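Local coordinates for protein 1-Cys peroxiredoxin (Vibrio vulnificus MO6-24/O, PDB 5K2I) that probably reduces hydrogen peroxide through a single catalytic cysteine, as in other 1-Cys peroxiredoxins, and is implicated in scavenging peroxides and nitric oxide, at residues Ile57-Gln62 with Thr152-Leu157; Tyr125-Ile128 with Val133-Thr136. All blocks are in the same frame, centred on the assembly; numbering follows the deposited sequence. Where two conformers were deposited one is given.

Contact 1: Ile57-Gln62 with Thr152-Leu157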
loop_
_atom_site.group_PDB
_atom_site.type_symbol
_atom_site.label_atom_id
_atom_site.label_comp_id
_atom_site.label_asym_id
_atom_site.label_seq_id
_atom_site.Cartn_x
_atom_site.Cartn_y
_atom_site.Cartn_z
ATOM N N ILE A 57 15.473 5.593 10.204
ATOM C CA ILE A 57 16.571 5.095 11.028
ATOM C C ILE A 57 17.862 5.067 10.222
ATOM O O ILE A 57 18.896 5.597 10.655
ATOM C CB ILE A 57 16.260 3.693 11.587
ATOM C CG1 ILE A 57 15.250 3.805 12.729
ATOM C CG2 ILE A 57 17.523 3.025 12.100
ATOM C CD1 ILE A 57 14.711 2.453 13.209
ATOM N N VAL A 58 17.817 4.480 9.032
ATOM C CA VAL A 58 19.057 4.343 8.283
ATOM C C VAL A 58 19.478 5.660 7.634
ATOM O O VAL A 58 20.655 5.856 7.370
ATOM C CB VAL A 58 18.975 3.225 7.207
ATOM C CG1 VAL A 58 18.801 1.858 7.873
ATOM C CG2 VAL A 58 17.859 3.495 6.203
ATOM N N LEU A 59 18.536 6.575 7.398
ATOM C CA LEU A 59 18.902 7.878 6.820
ATOM C C LEU A 59 19.157 8.961 7.873
ATOM O O LEU A 59 19.461 10.094 7.514
ATOM C CB LEU A 59 17.821 8.384 5.857
ATOM C CG LEU A 59 17.821 7.886 4.410
ATOM C CD1 LEU A 59 17.015 8.828 3.513
ATOM C CD2 LEU A 59 19.228 7.705 3.879
ATOM N N ALA A 60 19.041 8.619 9.153
ATOM C CA ALA A 60 19.130 9.625 10.214
ATOM C C ALA A 60 20.446 10.397 10.172
ATOM O O ALA A 60 20.453 11.620 10.299
ATOM C CB ALA A 60 18.946 8.977 11.572
ATOM N N ASP A 61 21.562 9.698 9.980
ATOM C CA ASP A 61 22.852 10.382 9.927
ATOM C C ASP A 61 22.938 11.390 8.775
ATOM O O ASP A 61 23.443 12.509 8.953
ATOM C CB ASP A 61 23.996 9.368 9.811
ATOM C CG ASP A 61 24.355 8.742 11.142
ATOM O OD1 ASP A 61 23.955 9.296 12.191
ATOM O OD2 ASP A 61 25.056 7.704 11.142
ATOM N N GLN A 62 22.436 11.004 7.604
ATOM C CA GLN A 62 22.485 11.871 6.433
ATOM C C GLN A 62 21.555 13.062 6.612
ATOM O O GLN A 62 21.872 14.168 6.180
ATOM C CB GLN A 62 22.120 11.093 5.173
ATOM C CG GLN A 62 23.241 10.211 4.660
ATOM C CD GLN A 62 22.763 9.237 3.614
ATOM O OE1 GLN A 62 22.709 9.554 2.426
ATOM N NE2 GLN A 62 22.412 8.035 4.051
ATOM N N THR A 152 13.110 11.278 -0.354
ATOM C CA THR A 152 12.428 12.457 -0.878
ATOM C C THR A 152 12.675 13.637 0.051
ATOM O O THR A 152 12.935 14.750 -0.400
ATOM C CB THR A 152 10.916 12.239 -1.022
ATOM O OG1 THR A 152 10.671 10.938 -1.567
ATOM C CG2 THR A 152 10.302 13.300 -1.936
ATOM N N ILE A 153 12.595 13.377 1.351
ATOM C CA ILE A 153 12.834 14.411 2.352
ATOM C C ILE A 153 14.297 14.855 2.332
ATOM O O ILE A 153 14.593 16.050 2.349
ATOM C CB ILE A 153 12.441 13.910 3.761
ATOM C CG1 ILE A 153 10.916 13.755 3.872
ATOM C CG2 ILE A 153 12.990 14.835 4.852
ATOM C CD1 ILE A 153 10.143 15.066 3.805
ATOM N N LEU A 154 15.208 13.888 2.275
ATOM C CA LEU A 154 16.628 14.196 2.210
ATOM C C LEU A 154 16.937 15.117 1.029
ATOM O O LEU A 154 17.703 16.068 1.157
ATOM C CB LEU A 154 17.447 12.906 2.116
ATOM C CG LEU A 154 18.962 13.087 2.039
ATOM C CD1 LEU A 154 19.505 13.717 3.322
ATOM C CD2 LEU A 154 19.641 11.758 1.758
ATOM N N ALA A 155 16.315 14.847 -0.114
ATOM C CA ALA A 155 16.565 15.639 -1.311
ATOM C C ALA A 155 15.953 17.033 -1.204
ATOM O O ALA A 155 16.441 17.983 -1.815
ATOM C CB ALA A 155 16.036 14.925 -2.533
ATOM N N ALA A 156 14.885 17.156 -0.423
ATOM C CA ALA A 156 14.240 18.454 -0.243
ATOM C C ALA A 156 15.136 19.375 0.569
ATOM O O ALA A 156 15.036 20.597 0.473
ATOM C CB ALA A 156 12.887 18.296 0.430
ATOM N N LEU A 157 16.011 18.782 1.369
ATOM C CA LEU A 157 16.955 19.553 2.162
ATOM C C LEU A 157 18.028 20.146 1.262
ATOM O O LEU A 157 18.860 20.930 1.715
ATOM C CB LEU A 157 17.588 18.684 3.246
ATOM C CG LEU A 157 16.632 18.116 4.300
ATOM C CD1 LEU A 157 17.320 17.040 5.116
ATOM C CD2 LEU A 157 16.128 19.223 5.206
#

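Contact 2: Tyr125-Ile128 with Val133-Thr136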
loop_
_atom_site.group_PDB
_atom_site.type_symbol
_atom_site.label_atom_id
_atom_site.label_comp_id
_atom_site.label_asym_id
_atom_site.label_seq_id
_atom_site.Cartn_x
_atom_site.Cartn_y
_atom_site.Cartn_z
ATOM N N TYR A 125 2.414 10.510 5.745
ATOM C CA TYR A 125 2.979 11.733 5.217
ATOM C C TYR A 125 4.328 11.995 5.870
ATOM O O TYR A 125 4.663 11.397 6.904
ATOM C CB TYR A 125 2.028 12.936 5.438
ATOM C CG TYR A 125 1.805 13.297 6.905
ATOM C CD1 TYR A 125 2.753 14.026 7.615
ATOM C CD2 TYR A 125 0.662 12.882 7.582
ATOM C CE1 TYR A 125 2.571 14.334 8.953
ATOM C CE2 TYR A 125 0.463 13.200 8.922
ATOM C CZ TYR A 125 1.429 13.915 9.598
ATOM O OH TYR A 125 1.239 14.207 10.932
ATOM N N ALA A 126 5.079 12.921 5.299
ATOM C CA ALA A 126 6.306 13.383 5.928
ATOM C C ALA A 126 6.442 14.870 5.701
ATOM O O ALA A 126 6.037 15.395 4.653
ATOM C CB ALA A 126 7.519 12.635 5.388
ATOM N N MET A 127 6.997 15.536 6.704
ATOM C CA MET A 127 7.173 16.978 6.715
ATOM C C MET A 127 8.592 17.381 7.061
ATOM O O MET A 127 9.265 16.705 7.861
ATOM C CB MET A 127 6.286 17.632 7.771
ATOM C CG MET A 127 4.829 17.598 7.576
ATOM S SD MET A 127 4.152 18.338 9.083
ATOM C CE MET A 127 2.430 18.363 8.614
ATOM N N ILE A 128 9.017 18.508 6.501
ATOM C CA ILE A 128 10.109 19.283 7.077
ATOM C C ILE A 128 9.483 20.518 7.716
ATOM O O ILE A 128 8.725 21.242 7.068
ATOM C CB ILE A 128 11.147 19.700 6.025
ATOM C CG1 ILE A 128 11.756 18.463 5.354
ATOM C CG2 ILE A 128 12.244 20.583 6.653
ATOM C CD1 ILE A 128 12.567 18.772 4.099
ATOM N N VAL A 133 6.999 25.987 11.374
ATOM C CA VAL A 133 6.350 26.275 10.097
ATOM C C VAL A 133 6.553 25.101 9.150
ATOM O O VAL A 133 7.683 24.674 8.930
ATOM C CB VAL A 133 6.912 27.553 9.472
ATOM C CG1 VAL A 133 6.252 27.838 8.132
ATOM C CG2 VAL A 133 6.705 28.723 10.432
ATOM N N VAL A 134 5.469 24.571 8.591
ATOM C CA VAL A 134 5.574 23.488 7.618
ATOM C C VAL A 134 6.207 24.003 6.342
ATOM O O VAL A 134 5.616 24.819 5.646
ATOM C CB VAL A 134 4.197 22.891 7.314
ATOM C CG1 VAL A 134 4.316 21.803 6.250
ATOM C CG2 VAL A 134 3.588 22.335 8.599
ATOM N N THR A 135 7.421 23.564 6.028
ATOM C CA THR A 135 8.129 24.020 4.834
ATOM C C THR A 135 7.918 23.054 3.675
ATOM O O THR A 135 7.746 23.462 2.526
ATOM C CB THR A 135 9.629 24.170 5.117
ATOM O OG1 THR A 135 9.813 25.187 6.110
ATOM C CG2 THR A 135 10.387 24.542 3.854
ATOM N N THR A 136 7.937 21.759 4.000
ATOM C CA THR A 136 7.729 20.685 3.017
ATOM C C THR A 136 6.697 19.712 3.562
ATOM O O THR A 136 6.792 19.317 4.716
ATOM C CB THR A 136 9.031 19.910 2.715
ATOM O OG1 THR A 136 9.987 20.782 2.099
ATOM C CG2 THR A 136 8.752 18.745 1.783
#

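Contact 1: Ile57-Gln62 with Thr152-Leu157
L154 reaches across to Q62 and L59, joining the C-terminal helix 150-156 to helix 53-65, two helices that lie side by side against one face of the central sheet in this thioredoxin fold. It is a small contact, about 153 Å² in all, carried by L59, Q62 and L154 without a hydrogen bond, with the main-chain carbonyl of Q62 taking part. The work falls to the forked tip of L154. Its CG stands anti to the backbone N (chi1 180°), which holds the fork out from its own helix and presents both methyls to the partner. CD1 settles against the main chain of Q62, 3.7 Å from the carbonyl O of Q62, with Q62 CB a little farther off. The other methyl serves two neighbours, the Q62 amide and L59. The Q62 side chain leaves with CG beside its backbone N, continues extended through chi2 and crosses L154 at about a right angle; a chi3 of 86° then turns the terminal amide, bringing OE1 within 3.8 Å of L154 CD2. That is a van der Waals approach, with the polar group at the exposed margin and aliphatic carbon inside. L63 on helix 53-65 also packs on L154 and on I153, continuing the apolar seam inward. On the buried side L59 closes the contact with a methyl-to-methyl touch, its CD1 4.3 Å from CD2 of L154.

Contact 2: Tyr125-Ile128 with Val133-Thr136
The flat groups at the heart of the I128 and T136 pairing are two peptide carbonyls, and they are used differently. The carbonyl of I128 takes two donors: T136 N lies in its plane on a lone pair, 3.2 Å from I128 O in an almost straight bond, whereas T135 N comes in end-on, nearly in line with the C=O bond, 2.9 Å from the same oxygen. T136 O receives I128 N at 3.0 Å, but this donor is tilted 26° out of the carbonyl plane and the bond is more bent. The CA-H of M127 adds a contact to T136 O, with M127 CA 3.1 Å from that oxygen.

On one face of the sheet I128 and T136 lie side by side and point the same way. With T136 OG1 beside its own backbone N (chi1 -64°), the hydroxyl sits 3.8 Å from I128 CD1, while the two CB atoms stand 3.9 Å apart. The other face carries M127 and V134: the extended methionine chain brings both SD and CE to 4.1 Å from V134 CG2, and the M127 side chain also packs on L108 and L137. In the conformer described, T135 OG1 is hydrogen-bonded to D130 OD2, close to the turn between the strands.

Two residues, T135 and T136, thus face the single residue I128, and the short strand segments run at 108° to each other, far from a flat antiparallel alignment. This is a classic beta bulge in the hairpin formed by strands 120-130 and 133-139, where the latter leads on toward the C-terminal helix of the thioredoxin fold.

Overall arrangement
Layering of helix on sheet relates the two contacts, whose centres are 13 Å apart. I128, paired with T136 in contact 2, sends its CD1 into the helical layer, 3.7 Å from A156 CB and 3.8 Å from L157 CD2, both on the 152-157 segment of contact 1. Nearby, A126 CB meets I153 CG1 at 3.9 Å. Helix 150-156 thus meets the hairpin with one side and L59 and Q62 of helix 53-65 with another. Helix 53-65 follows what is, by family resemblance, probably the peroxidatic-cysteine motif; that motif lies in neither contact. Nor does the second chain of the assembly touch either contact.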